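Local coordinates for TsrE (Streptomyces laurentii, PDB 7CWW), which probably catalyses a ring-forming cyclisation in the biosynthesis of the thiopeptide antibiotic thiostrepton, and belongs to the lantibiotic dehydratase C-terminal family, at residues 11-16 and 85-90; 23-28 and 72-77; 41-46 and 56-61; 137-142 and 203-208. One frame throughout, in Å; residues are numbered along the deposited sequence.

Contact 1: residues 11-16 and 85-90; sequences VSVPWS and GDVFTY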
loop_
_atom_site.group_PDB
_atom_site.type_symbol
_atom_site.label_atom_id
_atom_site.label_comp_id
_atom_site.label_asym_id
_atom_site.label_seq_id
_atom_site.Cartn_x
_atom_site.Cartn_y
_atom_site.Cartn_z
ATOM N N VAL A 11 2.950 -5.536 -20.267
ATOM C CA VAL A 11 3.748 -6.708 -20.589
ATOM C C VAL A 11 3.311 -7.831 -19.668
ATOM O O VAL A 11 3.606 -7.799 -18.464
ATOM C CB VAL A 11 5.248 -6.448 -20.441
ATOM C CG1 VAL A 11 6.032 -7.590 -21.124
ATOM C CG2 VAL A 11 5.594 -5.061 -21.007
ATOM N N SER A 12 2.616 -8.823 -20.230
ATOM C CA SER A 12 1.935 -9.862 -19.454
ATOM C C SER A 12 2.858 -11.063 -19.315
ATOM O O SER A 12 2.837 -11.992 -20.123
ATOM C CB SER A 12 0.613 -10.231 -20.118
ATOM O OG SER A 12 -0.334 -9.193 -19.907
ATOM N N VAL A 13 3.686 -11.035 -18.278
ATOM C CA VAL A 13 4.639 -12.104 -17.973
ATOM C C VAL A 13 4.638 -12.330 -16.475
ATOM O O VAL A 13 4.145 -11.481 -15.705
ATOM C CB VAL A 13 6.063 -11.754 -18.451
ATOM C CG1 VAL A 13 6.092 -11.575 -19.961
ATOM C CG2 VAL A 13 6.557 -10.493 -17.734
ATOM N N PRO A 14 5.159 -13.484 -16.008
ATOM C CA PRO A 14 5.163 -13.769 -14.566
ATOM C C PRO A 14 5.787 -12.652 -13.730
ATOM O O PRO A 14 6.604 -11.882 -14.245
ATOM C CB PRO A 14 5.997 -15.057 -14.474
ATOM C CG PRO A 14 5.750 -15.741 -15.796
ATOM C CD PRO A 14 5.706 -14.622 -16.790
ATOM N N TRP A 15 5.419 -12.572 -12.442
ATOM C CA TRP A 15 5.910 -11.497 -11.576
ATOM C C TRP A 15 7.432 -11.413 -11.570
ATOM O O TRP A 15 8.002 -10.317 -11.594
ATOM C CB TRP A 15 5.414 -11.690 -10.140
ATOM C CG TRP A 15 3.926 -11.754 -9.977
ATOM C CD1 TRP A 15 3.181 -12.865 -9.663
ATOM C CD2 TRP A 15 3.001 -10.668 -10.087
ATOM N NE1 TRP A 15 1.847 -12.535 -9.592
ATOM C CE2 TRP A 15 1.709 -11.190 -9.836
ATOM C CE3 TRP A 15 3.134 -9.304 -10.379
ATOM C CZ2 TRP A 15 0.557 -10.392 -9.859
ATOM C CZ3 TRP A 15 1.987 -8.507 -10.408
ATOM C CH2 TRP A 15 0.715 -9.058 -10.146
ATOM N N SER A 16 8.114 -12.558 -11.488
ATOM C CA SER A 16 9.573 -12.518 -11.388
ATOM C C SER A 16 10.196 -11.987 -12.676
ATOM O O SER A 16 11.207 -11.272 -12.636
ATOM C CB SER A 16 10.115 -13.908 -11.070
ATOM O OG SER A 16 9.884 -14.784 -12.164
ATOM N N GLY A 85 3.012 -12.084 -29.619
ATOM C CA GLY A 85 1.606 -11.805 -29.834
ATOM C C GLY A 85 0.702 -12.096 -28.660
ATOM O O GLY A 85 -0.505 -11.866 -28.762
ATOM N N ASP A 86 1.246 -12.595 -27.551
ATOM C CA ASP A 86 0.478 -12.826 -26.337
ATOM C C ASP A 86 0.890 -11.926 -25.178
ATOM O O ASP A 86 0.044 -11.561 -24.363
ATOM C CB ASP A 86 0.602 -14.297 -25.909
ATOM C CG ASP A 86 0.271 -14.514 -24.443
ATOM O OD1 ASP A 86 -0.922 -14.661 -24.104
ATOM O OD2 ASP A 86 1.212 -14.515 -23.620
ATOM N N VAL A 87 2.161 -11.535 -25.088
ATOM C CA VAL A 87 2.577 -10.758 -23.929
ATOM C C VAL A 87 2.147 -9.304 -24.010
ATOM O O VAL A 87 2.094 -8.634 -22.982
ATOM C CB VAL A 87 4.096 -10.821 -23.715
ATOM C CG1 VAL A 87 4.486 -12.228 -23.293
ATOM C CG2 VAL A 87 4.831 -10.391 -24.969
ATOM N N PHE A 88 1.832 -8.779 -25.189
ATOM C CA PHE A 88 1.527 -7.360 -25.274
ATOM C C PHE A 88 0.032 -7.053 -25.350
ATOM O O PHE A 88 -0.321 -5.892 -25.575
ATOM C CB PHE A 88 2.268 -6.740 -26.462
ATOM C CG PHE A 88 3.766 -6.752 -26.295
ATOM C CD1 PHE A 88 4.344 -6.327 -25.107
ATOM C CD2 PHE A 88 4.588 -7.231 -27.303
ATOM C CE1 PHE A 88 5.721 -6.345 -24.932
ATOM C CE2 PHE A 88 5.961 -7.257 -27.136
ATOM C CZ PHE A 88 6.531 -6.814 -25.950
ATOM N N THR A 89 -0.849 -8.047 -25.150
ATOM C CA THR A 89 -2.286 -7.788 -25.086
ATOM C C THR A 89 -2.545 -6.554 -24.234
ATOM O O THR A 89 -2.080 -6.469 -23.091
ATOM C CB THR A 89 -3.037 -8.985 -24.487
ATOM O OG1 THR A 89 -2.802 -10.173 -25.260
ATOM C CG2 THR A 89 -4.536 -8.690 -24.466
ATOM N N TYR A 90 -3.250 -5.568 -24.788
ATOM C CA TYR A 90 -3.334 -4.286 -24.098
ATOM C C TYR A 90 -4.375 -4.335 -22.986
ATOM O O TYR A 90 -5.525 -4.714 -23.209
ATOM C CB TYR A 90 -3.644 -3.132 -25.058
ATOM C CG TYR A 90 -3.644 -1.801 -24.317
ATOM C CD1 TYR A 90 -2.551 -1.425 -23.526
ATOM C CD2 TYR A 90 -4.744 -0.950 -24.364
ATOM C CE1 TYR A 90 -2.545 -0.213 -22.817
ATOM C CE2 TYR A 90 -4.752 0.257 -23.663
ATOM C CZ TYR A 90 -3.652 0.621 -22.890
ATOM O OH TYR A 90 -3.665 1.816 -22.191
HETATM O O HOH W 1 0.020 -7.293 -21.678
#
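Ser12 N donates to Val87 O over 2.8 Å with an N-H...O angle of 165°, tying the chain that leaves strand 5-11 to the end of the short helix 84-87. Val11 CA adds a longer C-H...O contact to the same oxygen, Val87 O, at 3.5 Å. A water also reaches Val87 O; it sits 2.6 Å from Ser12 OG and 2.7 Å from Thr89 O, bridging the two segments next to the direct bond. Apolar groups pack beside this polar row. Val13 CG1 meets Val87 CG1 at 3.8 Å, the two side chains crossing at a slant. The other methyl of Val87, CG2, lies over the centre of the Phe88 ring. Val11 CG1, anti to its backbone N (chi1 -166°), comes within 4.0 Å of Phe88 CE1, and the two side chains lie alongside each other, pointing the same way. Ser12 O and the carboxylate of Asp86 share a partner in Arg52, which holds both segments from strand 52-61. Pro14 takes the N-cap position of helix 15-35. Val11 pairs with Leu55 of strand 52-61 and rests on Ile74, while Phe88 reaches Lys71 and Leu75, so the junction fits between the end of an edge strand and helix 65-78.

Contact 2: residues 23-28 and 72-77; sequences LDVAAP and SRILAH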
loop_
_atom_site.group_PDB
_atom_site.type_symbol
_atom_site.label_atom_id
_atom_site.label_comp_id
_atom_site.label_asym_id
_atom_site.label_seq_id
_atom_site.Cartn_x
_atom_site.Cartn_y
_atom_site.Cartn_z
ATOM N N LEU A 23 14.308 -4.040 -14.106
ATOM C CA LEU A 23 15.639 -3.627 -13.667
ATOM C C LEU A 23 16.664 -3.674 -14.790
ATOM O O LEU A 23 17.598 -2.863 -14.801
ATOM C CB LEU A 23 16.120 -4.503 -12.513
ATOM C CG LEU A 23 15.227 -4.519 -11.272
ATOM C CD1 LEU A 23 15.792 -5.474 -10.220
ATOM C CD2 LEU A 23 15.109 -3.118 -10.728
ATOM N N ASP A 24 16.528 -4.615 -15.721
ATOM C CA ASP A 24 17.572 -4.845 -16.713
ATOM C C ASP A 24 17.267 -4.269 -18.089
ATOM O O ASP A 24 18.200 -4.063 -18.867
ATOM C CB ASP A 24 17.847 -6.348 -16.846
ATOM C CG ASP A 24 18.325 -6.963 -15.535
ATOM O OD1 ASP A 24 18.816 -6.204 -14.661
ATOM O OD2 ASP A 24 18.209 -8.195 -15.380
ATOM N N VAL A 25 16.001 -4.004 -18.412
ATOM C CA VAL A 25 15.633 -3.539 -19.747
ATOM C C VAL A 25 14.904 -2.200 -19.664
ATOM O O VAL A 25 15.327 -1.209 -20.267
ATOM C CB VAL A 25 14.764 -4.595 -20.467
ATOM C CG1 VAL A 25 14.350 -4.118 -21.862
ATOM C CG2 VAL A 25 15.498 -5.915 -20.558
ATOM N N ALA A 26 13.802 -2.156 -18.909
ATOM C CA ALA A 26 12.876 -1.034 -19.021
ATOM C C ALA A 26 13.403 0.219 -18.329
ATOM O O ALA A 26 13.432 1.298 -18.933
ATOM C CB ALA A 26 11.499 -1.425 -18.465
ATOM N N ALA A 27 13.804 0.115 -17.056
ATOM C CA ALA A 27 14.323 1.298 -16.371
ATOM C C ALA A 27 15.551 1.890 -17.056
ATOM O O ALA A 27 15.594 3.121 -17.228
ATOM C CB ALA A 27 14.605 0.976 -14.898
ATOM N N PRO A 28 16.564 1.113 -17.467
ATOM C CA PRO A 28 17.709 1.740 -18.159
ATOM C C PRO A 28 17.323 2.444 -19.451
ATOM O O PRO A 28 17.851 3.518 -19.747
ATOM C CB PRO A 28 18.643 0.553 -18.428
ATOM C CG PRO A 28 18.256 -0.472 -17.428
ATOM C CD PRO A 28 16.784 -0.334 -17.274
ATOM N N SER A 72 10.685 -4.245 -28.420
ATOM C CA SER A 72 11.610 -5.108 -29.135
ATOM C C SER A 72 12.732 -5.576 -28.213
ATOM O O SER A 72 13.212 -6.708 -28.339
ATOM C CB SER A 72 12.161 -4.374 -30.368
ATOM O OG SER A 72 13.313 -5.015 -30.882
ATOM N N ARG A 73 13.128 -4.733 -27.254
ATOM C CA ARG A 73 14.171 -5.122 -26.308
ATOM C C ARG A 73 13.650 -6.059 -25.224
ATOM O O ARG A 73 14.421 -6.859 -24.676
ATOM C CB ARG A 73 14.804 -3.887 -25.678
ATOM C CG ARG A 73 15.602 -3.097 -26.698
ATOM C CD ARG A 73 16.495 -2.102 -26.054
ATOM N NE ARG A 73 17.230 -1.333 -27.051
ATOM C CZ ARG A 73 17.917 -0.234 -26.763
ATOM N NH1 ARG A 73 17.955 0.198 -25.509
ATOM N NH2 ARG A 73 18.565 0.425 -27.719
ATOM N N ILE A 74 12.360 -5.968 -24.892
ATOM C CA ILE A 74 11.748 -6.963 -24.013
ATOM C C ILE A 74 11.815 -8.340 -24.658
ATOM O O ILE A 74 12.210 -9.324 -24.020
ATOM C CB ILE A 74 10.303 -6.552 -23.673
ATOM C CG1 ILE A 74 10.316 -5.380 -22.698
ATOM C CG2 ILE A 74 9.506 -7.728 -23.111
ATOM C CD1 ILE A 74 8.966 -4.722 -22.552
ATOM N N LEU A 75 11.476 -8.420 -25.953
ATOM C CA LEU A 75 11.547 -9.694 -26.669
ATOM C C LEU A 75 12.964 -10.257 -26.690
ATOM O O LEU A 75 13.154 -11.471 -26.557
ATOM C CB LEU A 75 11.026 -9.535 -28.099
ATOM C CG LEU A 75 9.560 -9.120 -28.229
ATOM C CD1 LEU A 75 9.146 -9.138 -29.707
ATOM C CD2 LEU A 75 8.654 -10.020 -27.391
ATOM N N ALA A 76 13.975 -9.400 -26.888
ATOM C CA ALA A 76 15.349 -9.898 -26.906
ATOM C C ALA A 76 15.749 -10.465 -25.548
ATOM O O ALA A 76 16.462 -11.471 -25.472
ATOM C CB ALA A 76 16.312 -8.785 -27.326
ATOM N N HIS A 77 15.293 -9.836 -24.468
ATOM C CA HIS A 77 15.703 -10.256 -23.133
ATOM C C HIS A 77 15.092 -11.602 -22.765
ATOM O O HIS A 77 15.796 -12.513 -22.315
ATOM C CB HIS A 77 15.309 -9.192 -22.112
ATOM C CG HIS A 77 15.920 -9.392 -20.760
ATOM N ND1 HIS A 77 15.237 -9.973 -19.713
ATOM C CD2 HIS A 77 17.148 -9.078 -20.282
ATOM C CE1 HIS A 77 16.017 -10.008 -18.647
ATOM N NE2 HIS A 77 17.182 -9.473 -18.966
#
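Val25 and His77 lie alongside each other, pointing oppositely, which brings Val25 CG2 over one face of the imidazole, 3.5 Å from His77 CG. Each first torsion sends a branch across: Val25 CG1 is anti to its backbone N and CG2 beside it, while His77 CG is anti to its own N (chi1 -168°). Val25 CG1 turns to the neighbouring turn of helix 72-77, 3.8 Å from Arg73 CB, and at 4.3 Å from Ile74 CG1. The short helical segments run antiparallel at 169°, their axes 9.7 Å apart. They belong to the two helices of a beta-alpha-beta-beta-alpha unit, laid side by side on one face of its three-stranded antiparallel sheet; the strand order 1-3-2 resembles a ferredoxin-like fold without its last strand. Helix 23-28 carries a wide pi-type turn at 23-26 and is kinked at Pro28, whose N has no bond to the preceding turn. On the more exposed side, Asp24 CB comes within 3.8 Å of His77 NE2, with the carboxylate and imidazole planes 57° apart. The carboxylate of Asp24 forms its salt bridge with Arg128, while His77 also touches Asp20 and Leu21, one turn earlier in helix 15-35.

Contact 3: residues 41-46 and 56-61; sequences SWFYLR and RLRFAS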
loop_
_atom_site.group_PDB
_atom_site.type_symbol
_atom_site.label_atom_id
_atom_site.label_comp_id
_atom_site.label_asym_id
_atom_site.label_seq_id
_atom_site.Cartn_x
_atom_site.Cartn_y
_atom_site.Cartn_z
ATOM N N SER A 41 8.876 11.905 -18.512
ATOM C CA SER A 41 8.979 11.195 -17.244
ATOM C C SER A 41 8.337 9.834 -17.457
ATOM O O SER A 41 7.665 9.605 -18.465
ATOM C CB SER A 41 8.288 11.966 -16.108
ATOM O OG SER A 41 6.910 12.157 -16.405
ATOM N N TRP A 42 8.529 8.930 -16.495
ATOM C CA TRP A 42 7.863 7.636 -16.583
ATOM C C TRP A 42 7.596 7.094 -15.186
ATOM O O TRP A 42 8.212 7.515 -14.208
ATOM C CB TRP A 42 8.697 6.632 -17.402
ATOM C CG TRP A 42 9.955 6.150 -16.720
ATOM C CD1 TRP A 42 11.155 6.812 -16.617
ATOM C CD2 TRP A 42 10.139 4.883 -16.078
ATOM N NE1 TRP A 42 12.070 6.034 -15.935
ATOM C CE2 TRP A 42 11.471 4.843 -15.599
ATOM C CE3 TRP A 42 9.301 3.779 -15.857
ATOM C CZ2 TRP A 42 11.985 3.736 -14.906
ATOM C CZ3 TRP A 42 9.809 2.677 -15.178
ATOM C CH2 TRP A 42 11.144 2.665 -14.711
ATOM N N PHE A 43 6.653 6.153 -15.107
ATOM C CA PHE A 43 6.491 5.332 -13.915
ATOM C C PHE A 43 6.028 3.955 -14.346
ATOM O O PHE A 43 5.778 3.701 -15.530
ATOM C CB PHE A 43 5.532 5.962 -12.878
ATOM C CG PHE A 43 4.064 6.047 -13.310
ATOM C CD1 PHE A 43 3.567 7.201 -13.914
ATOM C CD2 PHE A 43 3.179 5.010 -13.042
ATOM C CE1 PHE A 43 2.227 7.311 -14.277
ATOM C CE2 PHE A 43 1.830 5.103 -13.412
ATOM C CZ PHE A 43 1.355 6.264 -14.022
ATOM N N TYR A 44 5.972 3.036 -13.383
ATOM C CA TYR A 44 5.491 1.690 -13.672
ATOM C C TYR A 44 4.477 1.285 -12.617
ATOM O O TYR A 44 4.486 1.799 -11.495
ATOM C CB TYR A 44 6.634 0.639 -13.728
ATOM C CG TYR A 44 7.114 0.175 -12.360
ATOM C CD1 TYR A 44 6.524 -0.915 -11.719
ATOM C CD2 TYR A 44 8.173 0.826 -11.714
ATOM C CE1 TYR A 44 6.960 -1.334 -10.445
ATOM C CE2 TYR A 44 8.630 0.401 -10.450
ATOM C CZ TYR A 44 8.020 -0.674 -9.828
ATOM O OH TYR A 44 8.451 -1.098 -8.586
ATOM N N LEU A 45 3.578 0.383 -13.007
ATOM C CA LEU A 45 2.698 -0.310 -12.080
ATOM C C LEU A 45 2.806 -1.795 -12.373
ATOM O O LEU A 45 3.229 -2.202 -13.456
ATOM C CB LEU A 45 1.216 0.134 -12.201
ATOM C CG LEU A 45 0.893 1.603 -11.894
ATOM C CD1 LEU A 45 -0.596 1.922 -12.164
ATOM C CD2 LEU A 45 1.297 1.989 -10.439
ATOM N N ARG A 46 2.428 -2.608 -11.398
ATOM C CA ARG A 46 2.319 -4.042 -11.617
ATOM C C ARG A 46 0.915 -4.451 -11.219
ATOM O O ARG A 46 0.468 -4.150 -10.107
ATOM C CB ARG A 46 3.375 -4.808 -10.833
ATOM C CG ARG A 46 4.786 -4.466 -11.333
ATOM C CD ARG A 46 5.837 -4.849 -10.334
ATOM N NE ARG A 46 6.214 -6.253 -10.455
ATOM C CZ ARG A 46 7.014 -6.875 -9.596
ATOM N NH1 ARG A 46 7.319 -8.157 -9.766
ATOM N NH2 ARG A 46 7.516 -6.210 -8.575
ATOM N N ARG A 56 3.109 -2.661 -16.223
ATOM C CA ARG A 56 2.628 -1.511 -16.986
ATOM C C ARG A 56 3.702 -0.435 -16.973
ATOM O O ARG A 56 4.206 -0.075 -15.904
ATOM C CB ARG A 56 1.320 -0.944 -16.403
ATOM C CG ARG A 56 0.802 0.301 -17.163
ATOM C CD ARG A 56 -0.377 0.999 -16.477
ATOM N NE ARG A 56 -1.474 0.064 -16.189
ATOM C CZ ARG A 56 -2.346 -0.377 -17.095
ATOM N NH1 ARG A 56 -2.277 0.023 -18.363
ATOM N NH2 ARG A 56 -3.297 -1.225 -16.734
ATOM N N LEU A 57 4.039 0.093 -18.150
ATOM C CA LEU A 57 4.976 1.207 -18.256
ATOM C C LEU A 57 4.222 2.398 -18.821
ATOM O O LEU A 57 3.658 2.320 -19.915
ATOM C CB LEU A 57 6.182 0.843 -19.127
ATOM C CG LEU A 57 6.932 -0.374 -18.560
ATOM C CD1 LEU A 57 7.929 -0.964 -19.532
ATOM C CD2 LEU A 57 7.627 0.000 -17.249
ATOM N N ARG A 58 4.183 3.484 -18.066
ATOM C CA ARG A 58 3.446 4.670 -18.469
ATOM C C ARG A 58 4.407 5.843 -18.563
ATOM O O ARG A 58 5.174 6.101 -17.634
ATOM C CB ARG A 58 2.312 4.979 -17.495
ATOM C CG ARG A 58 1.309 5.932 -18.069
ATOM C CD ARG A 58 -0.031 5.736 -17.433
ATOM N NE ARG A 58 -0.889 6.870 -17.715
ATOM C CZ ARG A 58 -1.737 6.922 -18.736
ATOM N NH1 ARG A 58 -2.492 8.000 -18.913
ATOM N NH2 ARG A 58 -1.838 5.893 -19.567
ATOM N N PHE A 59 4.370 6.542 -19.688
ATOM C CA PHE A 59 5.341 7.592 -19.919
ATOM C C PHE A 59 4.789 8.511 -20.993
ATOM O O PHE A 59 3.978 8.100 -21.825
ATOM C CB PHE A 59 6.711 7.025 -20.333
ATOM C CG PHE A 59 6.653 6.015 -21.463
ATOM C CD1 PHE A 59 6.439 4.671 -21.205
ATOM C CD2 PHE A 59 6.835 6.411 -22.778
ATOM C CE1 PHE A 59 6.398 3.748 -22.239
ATOM C CE2 PHE A 59 6.790 5.493 -23.813
ATOM C CZ PHE A 59 6.574 4.162 -23.548
ATOM N N ALA A 60 5.233 9.760 -20.960
ATOM C CA ALA A 60 4.851 10.754 -21.949
ATOM C C ALA A 60 6.049 11.032 -22.846
ATOM O O ALA A 60 7.128 11.377 -22.358
ATOM C CB ALA A 60 4.371 12.043 -21.278
ATOM N N SER A 61 5.857 10.883 -24.149
ATOM C CA SER A 61 6.953 11.027 -25.087
ATOM C C SER A 61 6.425 11.599 -26.387
ATOM O O SER A 61 5.302 11.303 -26.800
ATOM C CB SER A 61 7.652 9.688 -25.347
ATOM O OG SER A 61 8.556 9.799 -26.433
#
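Arg56 N donates to Leu45 O over 2.8 Å in a nearly straight bond, N-H...O 172°, and Leu45 N returns one to Arg56 O at 3.0 Å. Two residues along, the hydrogen-bonded pair Phe43 and Arg58 repeats the exchange, with Phe43 N to Arg58 O at 2.9 Å. These bonds zip up the antiparallel hairpin of strands 39-49 and 52-61. Tyr44 with Leu57 sits between these two pairs and Trp42 with Phe59 follows beyond the second; both are non-hydrogen-bonded, and their side chains face helices 15-35 and 65-78. There Leu57 CD2 fits 3.7 Å from Tyr44 CB and also reaches Trp42 CZ3, while the CB atoms of Trp42 and Phe59 meet at 3.6 Å. On the reverse face Arg58 lies alongside Phe43: its CB sits over the ring face, 4.0 Å from the centroid in a CH-pi contact, and its chain, extended from CG to NE, brings CD to 3.7 Å from Phe43 CZ. On the same face Arg56 forms salt bridges with Glu47 through NE and with Asp8 through NH1. Here, then, Arg58 gives its methylenes to the Phe43 ring, while the charge of Arg56 is probably balanced by these acidic groups of the two flanking strands.

Contact 4: residues 137-142 and 203-208; sequences VAFDFL and PRLRTL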
loop_
_atom_site.group_PDB
_atom_site.type_symbol
_atom_site.label_atom_id
_atom_site.label_comp_id
_atom_site.label_asym_id
_atom_site.label_seq_id
_atom_site.Cartn_x
_atom_site.Cartn_y
_atom_site.Cartn_z
ATOM N N VAL A 137 12.324 -5.231 4.566
ATOM C CA VAL A 137 12.227 -3.860 4.077
ATOM C C VAL A 137 10.783 -3.387 4.114
ATOM O O VAL A 137 10.495 -2.257 4.530
ATOM C CB VAL A 137 12.840 -3.760 2.667
ATOM C CG1 VAL A 137 12.399 -2.486 1.984
ATOM C CG2 VAL A 137 14.360 -3.803 2.768
ATOM N N ALA A 138 9.845 -4.254 3.715
ATOM C CA ALA A 138 8.435 -3.881 3.740
ATOM C C ALA A 138 7.945 -3.693 5.168
ATOM O O ALA A 138 7.223 -2.732 5.467
ATOM C CB ALA A 138 7.599 -4.949 3.015
ATOM N N PHE A 139 8.319 -4.606 6.065
ATOM C CA PHE A 139 7.986 -4.444 7.478
ATOM C C PHE A 139 8.454 -3.083 7.984
ATOM O O PHE A 139 7.698 -2.360 8.643
ATOM C CB PHE A 139 8.623 -5.580 8.291
ATOM C CG PHE A 139 8.231 -5.597 9.758
ATOM C CD1 PHE A 139 7.073 -6.238 10.171
ATOM C CD2 PHE A 139 9.039 -5.008 10.712
ATOM C CE1 PHE A 139 6.708 -6.282 11.520
ATOM C CE2 PHE A 139 8.692 -5.046 12.072
ATOM C CZ PHE A 139 7.523 -5.682 12.472
ATOM N N ASP A 140 9.690 -2.702 7.633
ATOM C CA ASP A 140 10.250 -1.432 8.093
ATOM C C ASP A 140 9.380 -0.250 7.679
ATOM O O ASP A 140 9.025 0.592 8.512
ATOM C CB ASP A 140 11.664 -1.243 7.544
ATOM C CG ASP A 140 12.700 -2.089 8.267
ATOM O OD1 ASP A 140 12.353 -2.765 9.261
ATOM O OD2 ASP A 140 13.861 -2.090 7.811
ATOM N N PHE A 141 9.054 -0.135 6.385
ATOM C CA PHE A 141 8.376 1.100 6.000
ATOM C C PHE A 141 6.903 1.085 6.384
ATOM O O PHE A 141 6.331 2.152 6.641
ATOM C CB PHE A 141 8.611 1.420 4.509
ATOM C CG PHE A 141 7.766 0.627 3.507
ATOM C CD1 PHE A 141 6.437 0.952 3.258
ATOM C CD2 PHE A 141 8.357 -0.352 2.721
ATOM C CE1 PHE A 141 5.689 0.254 2.289
ATOM C CE2 PHE A 141 7.613 -1.062 1.753
ATOM C CZ PHE A 141 6.279 -0.752 1.549
ATOM N N LEU A 142 6.286 -0.095 6.491
ATOM C CA LEU A 142 4.904 -0.154 6.950
ATOM C C LEU A 142 4.793 0.270 8.413
ATOM O O LEU A 142 3.909 1.059 8.775
ATOM C CB LEU A 142 4.340 -1.564 6.755
ATOM C CG LEU A 142 4.087 -1.981 5.310
ATOM C CD1 LEU A 142 3.652 -3.436 5.308
ATOM C CD2 LEU A 142 3.044 -1.056 4.628
ATOM N N PRO A 203 11.003 -6.881 19.092
ATOM C CA PRO A 203 12.093 -5.898 19.270
ATOM C C PRO A 203 12.400 -5.093 18.015
ATOM O O PRO A 203 12.769 -3.914 18.125
ATOM C CB PRO A 203 13.290 -6.757 19.707
ATOM C CG PRO A 203 12.949 -8.149 19.302
ATOM C CD PRO A 203 11.460 -8.257 19.378
ATOM N N ARG A 204 12.250 -5.678 16.824
ATOM C CA ARG A 204 12.407 -4.894 15.602
ATOM C C ARG A 204 11.386 -3.760 15.548
ATOM O O ARG A 204 11.731 -2.605 15.267
ATOM C CB ARG A 204 12.278 -5.807 14.378
ATOM C CG ARG A 204 12.555 -5.122 13.034
ATOM C CD ARG A 204 13.928 -4.455 13.010
ATOM N NE ARG A 204 14.209 -3.807 11.728
ATOM C CZ ARG A 204 15.039 -2.777 11.572
ATOM N NH1 ARG A 204 15.235 -2.255 10.368
ATOM N NH2 ARG A 204 15.670 -2.263 12.619
ATOM N N LEU A 205 10.126 -4.071 15.849
ATOM C CA LEU A 205 9.073 -3.059 15.835
ATOM C C LEU A 205 9.340 -1.952 16.851
ATOM O O LEU A 205 9.183 -0.766 16.543
ATOM C CB LEU A 205 7.712 -3.711 16.104
ATOM C CG LEU A 205 6.543 -2.714 16.142
ATOM C CD1 LEU A 205 5.422 -3.085 15.161
ATOM C CD2 LEU A 205 6.001 -2.566 17.554
ATOM N N ARG A 206 9.724 -2.314 18.079
ATOM C CA ARG A 206 9.923 -1.278 19.088
ATOM C C ARG A 206 11.038 -0.332 18.666
ATOM O O ARG A 206 10.963 0.881 18.903
ATOM C CB ARG A 206 10.232 -1.900 20.456
ATOM C CG ARG A 206 10.413 -0.856 21.563
ATOM C CD ARG A 206 10.213 -1.411 22.973
ATOM N NE ARG A 206 9.556 -0.411 23.811
ATOM C CZ ARG A 206 8.426 -0.601 24.480
ATOM N NH1 ARG A 206 7.917 0.388 25.199
ATOM N NH2 ARG A 206 7.810 -1.775 24.445
ATOM N N THR A 207 12.067 -0.872 18.014
ATOM C CA THR A 207 13.203 -0.056 17.592
ATOM C C THR A 207 12.809 0.910 16.481
ATOM O O THR A 207 13.259 2.061 16.463
ATOM C CB THR A 207 14.334 -0.964 17.140
ATOM O OG1 THR A 207 14.902 -1.584 18.296
ATOM C CG2 THR A 207 15.403 -0.164 16.394
ATOM N N LEU A 208 11.975 0.457 15.543
ATOM C CA LEU A 208 11.483 1.353 14.505
ATOM C C LEU A 208 10.628 2.460 15.098
ATOM O O LEU A 208 10.732 3.621 14.687
ATOM C CB LEU A 208 10.671 0.572 13.474
ATOM C CG LEU A 208 11.452 -0.392 12.585
ATOM C CD1 LEU A 208 10.487 -1.384 11.941
ATOM C CD2 LEU A 208 12.200 0.420 11.530
#
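Arg204, near the start of segment 203-208 of helix 183-211, forms a salt bridge with Asp140, NH1 lying 2.9 Å from Asp140 OD2. The donor stands above the carboxylate plane, 37° out of it, and the two flat groups are turned 66° apart; a weak bond from Arg204 NE to Asp140 OD1 joins in. The arginine chain turns sharply at chi2, which places CD, while its CG rests 4.0 Å from Phe139 CE2. Next, Leu205 brings CB to the edge of the Phe139 ring, near its plane, 4.1 Å from CZ, the two side chains crossing at about a right angle. Leu208, one turn after Arg204, closes the patch: CD1 lies 3.5 Å from Asp140 OD1 and touches Phe139 CE2 as well, while CD2 lies over one face of the Arg204 guanidinium. Pro223, in a loop, touches both Asp140 and Arg204. With axes 10.3 Å apart and crossing at -43°, this is oblique helix-helix packing between helices 131-149 and 183-211 in the all-helical part of the protein, joined by an interhelical salt bridge beside an apolar patch.

From the N terminus, strand 5-11 leads into contact 1, whose partner lies 69 residues on, so that it closes the widest of the three early loops. Within that span contact 2 joins the helices 15-35 and 65-78, and within contact 2 in turn lies contact 3, the hairpin of strands 39-49 and 52-61. The three are concentric along the chain and touch in space: Val11 packs on Ile74, Ala26 on Leu57, and Ala27 on Trp42. Together they tie one small alpha-beta unit. Contact 4 opens only afterwards, in series, and closes a separate helical loop. Its centre is about 30 Å from that of contact 3, in the helical remainder of the chain.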